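Local coordinates for BepE protein (Bartonella henselae str. Houston-1, PDB 4YK3) that is a translocated Bartonella effector whose BID domain, the part held here, probably serves as the signal for type IV secretion into host cells, at residues A[42-45]-A[46-49]; A[105-108]-A[109-113]. All blocks are in the same frame, centred on the assembly; numbering follows the deposited sequence.

Interaction 1. Residues A[42-45]-A[46-49]; sequences MHWC and KIVY
K46, I47, V48 and Y49 each give their backbone N-H to the carbonyl four residues earlier, from M42 through C45, in regular alpha-helical i to i+4 bonding; the shortest joins Y49 N to C45 O at 2.7 Å. This is the C-terminal part of helix 32-49 in the BID domain, a four-helix bundle topped with a hook. On one side the CD1 methyl of I47 meets two rings at once, 3.2 Å from H43 NE2 and 3.6 Å from W44 CE3, oblique to both. W44 and I47 run side by side in the same direction, whereas H43 crosses I47 at a slant. A first torsion of 171° sets H43 CG opposite its backbone N, and the imidazole turns its edge to the W44 indole, CD2 lying 3.6 Å above the centre of one face. E40 accepts a hydrogen bond from W44 NE1, while H108 of helix 97-129 stacks on the indole. Elsewhere, V48 CG1 sits over the centre of one face of the Y49 ring, whose OH is hydrogen-bonded to P80 O. The sulfur of C45 meets the same phenol at its edge, 87° off the ring normal, with SG 4.0 Å from Y49 CD2.

Interaction 2. Residues A[105-108]-A[109-113]; sequences GFMH and LCQAL
F106 and C110, one helical turn apart on helix 97-129, meet through a cysteine sulfur-aromatic contact. Leaving CB, the F106 side chain sets CG anti to the backbone N (chi1 -179°), which carries the phenyl along the helix toward C110. Beyond CG, CD1 comes within 4.1 Å of C110 SG and CE1 is nearer still; CZ, at the tip, makes the closest approach, 3.6 Å from the same SG. SG stands over one face, 3.8 Å from the ring centroid and 21° off the normal, offset toward the rim, which is why CE1 and CZ are nearer to it than CD1 and CE2. The C110 side chain also touches A77 of helix 69-78, so this pair borders a neighbouring helix.

On another side of the helix, M107 bends at its last torsion and brings its CE methyl 3.3 Å from Q111 OE1, a van der Waals contact of methyl with amide oxygen. That methyl also lies 3.6 Å above one face of the H108 imidazole, toward its rim. H108 and Q111 run alongside each other, with ring and amide planes 35° apart. The backbone beneath is alpha-helical: L109 N, C110 N, Q111 N and A112 N bond to the carbonyls of G105, F106, M107 and H108, the straightest being Q111 N to M107 O. F106 O takes a second, weak bond from L109 N. L109 turns its side chain to W44, V48 and Y49 of helix 32-49 and to V76 of helix 69-78, an interior position in the four-helix bundle of the BID domain.

How the interactions relate
From the N terminus the chain first passes through interaction 1, near the end of helix 32-49, then through helices 56-64 and 69-78 and the two-stranded hairpin 90-91/94-95, before reaching interaction 2 within helix 97-129. Each contact stays within one continuous helix and closes no loop; the two follow in series, neither nested nor crossed. Their centres nevertheless lie 9 Å apart, because the intervening chain returns helix 97-129 to the side of helix 32-49. The evidence for direct contact is V48 CG2 packed on the G105-F106 backbone, 3.6 Å from F106 N, beside the W44 and Y49 contacts already named. This interface joins two helices of the bundle.

Interaction 1. Residues A[42-45]-A[46-49]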
ATOM      1  N   MET A  42       2.600  -4.387   3.448  1.00 33.62           N
ATOM      2  CA  MET A  42       3.284  -4.496   4.738  1.00 42.90           C
ATOM      3  C   MET A  42       4.455  -5.465   4.657  1.00 48.71           C
ATOM      4  O   MET A  42       5.499  -5.245   5.281  1.00 40.58           O
ATOM      5  CB  MET A  42       2.328  -4.943   5.846  1.00 40.79           C
ATOM      6  CG  MET A  42       1.222  -3.945   6.132  1.00 49.69           C
ATOM      7  SD  MET A  42       0.080  -4.521   7.394  1.00 56.55           S
ATOM      8  CE  MET A  42       1.184  -4.751   8.793  1.00 56.76           C
ATOM      9  N   HIS A  43       4.269  -6.551   3.913  1.00 41.61           N
ATOM     10  CA  HIS A  43       5.341  -7.525   3.749  1.00 42.43           C
ATOM     11  C   HIS A  43       6.569  -6.857   3.129  1.00 42.39           C
ATOM     12  O   HIS A  43       7.683  -6.989   3.620  1.00 41.33           O
ATOM     13  CB  HIS A  43       4.887  -8.696   2.878  1.00 42.64           C
ATOM     14  CG  HIS A  43       5.999  -9.616   2.487  1.00 44.46           C
ATOM     15  ND1 HIS A  43       6.490 -10.591   3.329  1.00 56.78           N
ATOM     16  CD2 HIS A  43       6.725  -9.703   1.349  1.00 46.39           C
ATOM     17  CE1 HIS A  43       7.465 -11.244   2.723  1.00 57.33           C
ATOM     18  NE2 HIS A  43       7.626 -10.727   1.519  1.00 52.31           N
ATOM     19  N   TRP A  44       6.359  -6.127   2.048  1.00 37.45           N
ATOM     20  CA  TRP A  44       7.481  -5.542   1.354  1.00 39.32           C
ATOM     21  C   TRP A  44       8.035  -4.323   2.104  1.00 38.52           C
ATOM     22  O   TRP A  44       9.213  -4.001   1.939  1.00 37.86           O
ATOM     23  CB  TRP A  44       7.097  -5.196  -0.097  1.00 29.41           C
ATOM     24  CG  TRP A  44       6.861  -6.449  -0.917  1.00 38.95           C
ATOM     25  CD1 TRP A  44       5.661  -6.892  -1.393  1.00 34.60           C
ATOM     26  CD2 TRP A  44       7.832  -7.444  -1.302  1.00 38.76           C
ATOM     27  NE1 TRP A  44       5.822  -8.073  -2.049  1.00 38.79           N
ATOM     28  CE2 TRP A  44       7.138  -8.444  -2.011  1.00 40.95           C
ATOM     29  CE3 TRP A  44       9.212  -7.583  -1.115  1.00 41.03           C
ATOM     30  CZ2 TRP A  44       7.775  -9.576  -2.548  1.00 36.27           C
ATOM     31  CZ3 TRP A  44       9.845  -8.701  -1.638  1.00 42.60           C
ATOM     32  CH2 TRP A  44       9.129  -9.678  -2.356  1.00 44.89           C
ATOM     33  N   CYS A  45       7.217  -3.661   2.936  1.00 33.63           N
ATOM     34  CA  CYS A  45       7.756  -2.593   3.794  1.00 32.83           C
ATOM     35  C   CYS A  45       8.768  -3.192   4.760  1.00 37.30           C
ATOM     36  O   CYS A  45       9.850  -2.634   4.969  1.00 32.59           O
ATOM     37  CB  CYS A  45       6.660  -1.857   4.586  1.00 33.73           C
ATOM     38  SG  CYS A  45       5.856  -0.555   3.619  1.00 38.77           S
ATOM     39  N   LYS A  46       8.421  -4.343   5.332  1.00 30.14           N
ATOM     40  CA  LYS A  46       9.348  -5.042   6.218  1.00 44.25           C
ATOM     41  C   LYS A  46      10.685  -5.313   5.509  1.00 37.94           C
ATOM     42  O   LYS A  46      11.744  -5.149   6.087  1.00 36.62           O
ATOM     43  CB  LYS A  46       8.747  -6.350   6.721  1.00 37.68           C
ATOM     44  CG  LYS A  46       9.609  -7.045   7.762  1.00 49.50           C
ATOM     45  CD  LYS A  46       9.248  -8.511   7.910  1.00 60.55           C
ATOM     46  CE  LYS A  46       8.275  -8.728   9.062  1.00 76.11           C
ATOM     47  NZ  LYS A  46       8.035 -10.178   9.344  1.00 84.73           N
ATOM     48  N   ILE A  47      10.625  -5.698   4.241  1.00 33.45           N
ATOM     49  CA  ILE A  47      11.841  -6.019   3.500  1.00 37.10           C
ATOM     50  C   ILE A  47      12.617  -4.779   3.051  1.00 39.96           C
ATOM     51  O   ILE A  47      13.842  -4.734   3.169  1.00 39.08           O
ATOM     52  CB  ILE A  47      11.492  -6.919   2.315  1.00 42.57           C
ATOM     53  CG1 ILE A  47      11.186  -8.323   2.839  1.00 44.28           C
ATOM     54  CG2 ILE A  47      12.627  -6.979   1.316  1.00 46.46           C
ATOM     55  CD1 ILE A  47      10.295  -9.073   1.939  1.00 54.50           C
ATOM     56  N   VAL A  48      11.910  -3.771   2.549  1.00 30.40           N
ATOM     57  CA  VAL A  48      12.574  -2.588   2.021  1.00 34.63           C
ATOM     58  C   VAL A  48      13.031  -1.649   3.150  1.00 35.46           C
ATOM     59  O   VAL A  48      14.116  -1.061   3.093  1.00 31.87           O
ATOM     60  CB  VAL A  48      11.646  -1.869   1.057  1.00 36.62           C
ATOM     61  CG1 VAL A  48      12.175  -0.509   0.720  1.00 27.32           C
ATOM     62  CG2 VAL A  48      11.427  -2.712  -0.190  1.00 37.02           C
ATOM     63  N   TYR A  49      12.198  -1.523   4.179  1.00 28.65           N
ATOM     64  CA  TYR A  49      12.435  -0.560   5.245  1.00 30.22           C
ATOM     65  C   TYR A  49      12.849  -1.178   6.582  1.00 36.30           C
ATOM     66  O   TYR A  49      13.234  -0.460   7.504  1.00 38.23           O
ATOM     67  CB  TYR A  49      11.172   0.281   5.485  1.00 34.97           C
ATOM     68  CG  TYR A  49      10.794   1.161   4.318  1.00 31.36           C
ATOM     69  CD1 TYR A  49      11.677   2.121   3.838  1.00 33.45           C
ATOM     70  CD2 TYR A  49       9.553   1.045   3.713  1.00 32.75           C
ATOM     71  CE1 TYR A  49      11.334   2.946   2.788  1.00 30.66           C
ATOM     72  CE2 TYR A  49       9.196   1.863   2.659  1.00 28.22           C
ATOM     73  CZ  TYR A  49      10.090   2.809   2.201  1.00 29.89           C
ATOM     74  OH  TYR A  49       9.736   3.633   1.162  1.00 30.91           O
TER

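Interaction 2. Residues A[105-108]-A[109-113]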
ATOM      1  N   GLY A 105      13.710  -5.957  -3.277  1.00 40.45           N
ATOM      2  CA  GLY A 105      12.296  -5.879  -2.970  1.00 36.25           C
ATOM      3  C   GLY A 105      11.611  -4.574  -3.325  1.00 36.91           C
ATOM      4  O   GLY A 105      10.379  -4.523  -3.342  1.00 40.64           O
ATOM      5  N   PHE A 106      12.390  -3.525  -3.607  1.00 32.70           N
ATOM      6  CA  PHE A 106      11.807  -2.208  -3.859  1.00 30.28           C
ATOM      7  C   PHE A 106      10.751  -2.228  -4.980  1.00 38.39           C
ATOM      8  O   PHE A 106       9.676  -1.652  -4.820  1.00 35.15           O
ATOM      9  CB  PHE A 106      12.890  -1.197  -4.199  1.00 33.96           C
ATOM     10  CG  PHE A 106      12.360   0.182  -4.440  1.00 30.37           C
ATOM     11  CD1 PHE A 106      11.577   0.808  -3.480  1.00 30.47           C
ATOM     12  CD2 PHE A 106      12.647   0.855  -5.621  1.00 30.52           C
ATOM     13  CE1 PHE A 106      11.073   2.080  -3.679  1.00 28.29           C
ATOM     14  CE2 PHE A 106      12.143   2.140  -5.846  1.00 36.35           C
ATOM     15  CZ  PHE A 106      11.361   2.756  -4.870  1.00 36.53           C
ATOM     16  N   MET A 107      11.066  -2.886  -6.101  1.00 32.23           N
ATOM     17  CA  MET A 107      10.145  -3.001  -7.232  1.00 34.27           C
ATOM     18  C   MET A 107       8.840  -3.657  -6.820  1.00 36.67           C
ATOM     19  O   MET A 107       7.771  -3.248  -7.254  1.00 39.79           O
ATOM     20  CB  MET A 107      10.775  -3.803  -8.378  1.00 39.12           C
ATOM     21  CG  MET A 107       9.892  -3.914  -9.631  1.00 63.03           C
ATOM     22  SD  MET A 107      10.432  -5.156 -10.866  1.00 82.11           S
ATOM     23  CE  MET A 107       9.867  -6.671 -10.083  1.00 79.27           C
ATOM     24  N   HIS A 108       8.935  -4.689  -5.992  1.00 31.09           N
ATOM     25  CA  HIS A 108       7.751  -5.389  -5.552  1.00 38.42           C
ATOM     26  C   HIS A 108       6.937  -4.506  -4.613  1.00 42.29           C
ATOM     27  O   HIS A 108       5.711  -4.584  -4.591  1.00 38.68           O
ATOM     28  CB  HIS A 108       8.137  -6.707  -4.890  1.00 40.18           C
ATOM     29  CG  HIS A 108       8.764  -7.674  -5.838  1.00 54.10           C
ATOM     30  ND1 HIS A 108      10.107  -7.986  -5.806  1.00 58.66           N
ATOM     31  CD2 HIS A 108       8.241  -8.361  -6.880  1.00 53.34           C
ATOM     32  CE1 HIS A 108      10.378  -8.846  -6.772  1.00 57.19           C
ATOM     33  NE2 HIS A 108       9.263  -9.091  -7.436  1.00 59.91           N
ATOM     34  N   LEU A 109       7.616  -3.638  -3.868  1.00 37.45           N
ATOM     35  CA  LEU A 109       6.905  -2.772  -2.938  1.00 37.54           C
ATOM     36  C   LEU A 109       6.086  -1.769  -3.750  1.00 36.88           C
ATOM     37  O   LEU A 109       4.921  -1.519  -3.450  1.00 40.72           O
ATOM     38  CB  LEU A 109       7.874  -2.068  -1.976  1.00 31.02           C
ATOM     39  CG  LEU A 109       7.333  -0.876  -1.189  1.00 31.52           C
ATOM     40  CD1 LEU A 109       6.177  -1.290  -0.272  1.00 30.68           C
ATOM     41  CD2 LEU A 109       8.426  -0.136  -0.393  1.00 30.92           C
ATOM     42  N   CYS A 110       6.691  -1.226  -4.799  1.00 28.63           N
ATOM     43  CA  CYS A 110       5.998  -0.282  -5.674  1.00 36.96           C
ATOM     44  C   CYS A 110       4.781  -0.913  -6.384  1.00 39.96           C
ATOM     45  O   CYS A 110       3.715  -0.302  -6.446  1.00 36.09           O
ATOM     46  CB  CYS A 110       6.975   0.281  -6.704  1.00 37.88           C
ATOM     47  SG  CYS A 110       8.280   1.239  -5.903  1.00 40.90           S
ATOM     48  N   GLN A 111       4.948  -2.129  -6.891  1.00 35.36           N
ATOM     49  CA  GLN A 111       3.845  -2.890  -7.478  1.00 39.24           C
ATOM     50  C   GLN A 111       2.735  -3.136  -6.472  1.00 40.27           C
ATOM     51  O   GLN A 111       1.576  -2.943  -6.782  1.00 39.93           O
ATOM     52  CB  GLN A 111       4.312  -4.247  -7.996  1.00 45.25           C
ATOM     53  CG  GLN A 111       5.277  -4.236  -9.144  1.00 66.00           C
ATOM     54  CD  GLN A 111       5.531  -5.643  -9.660  1.00 77.21           C
ATOM     55  OE1 GLN A 111       6.676  -6.051  -9.846  1.00 86.81           O
ATOM     56  NE2 GLN A 111       4.459  -6.400  -9.865  1.00 78.25           N
ATOM     57  N   ALA A 112       3.094  -3.601  -5.279  1.00 39.47           N
ATOM     58  CA  ALA A 112       2.104  -3.905  -4.258  1.00 37.59           C
ATOM     59  C   ALA A 112       1.318  -2.654  -3.905  1.00 37.02           C
ATOM     60  O   ALA A 112       0.104  -2.705  -3.736  1.00 36.20           O
ATOM     61  CB  ALA A 112       2.761  -4.480  -3.038  1.00 35.97           C
ATOM     62  N   LEU A 113       2.014  -1.525  -3.849  1.00 37.11           N
ATOM     63  CA  LEU A 113       1.401  -0.251  -3.491  1.00 33.78           C
ATOM     64  C   LEU A 113       0.502   0.298  -4.592  1.00 35.92           C
ATOM     65  O   LEU A 113      -0.578   0.825  -4.311  1.00 41.33           O
ATOM     66  CB  LEU A 113       2.483   0.769  -3.148  1.00 32.82           C
ATOM     67  CG  LEU A 113       2.027   2.054  -2.458  1.00 39.96           C
ATOM     68  CD1 LEU A 113       1.267   1.760  -1.182  1.00 37.50           C
ATOM     69  CD2 LEU A 113       3.259   2.899  -2.133  1.00 41.33           C
TER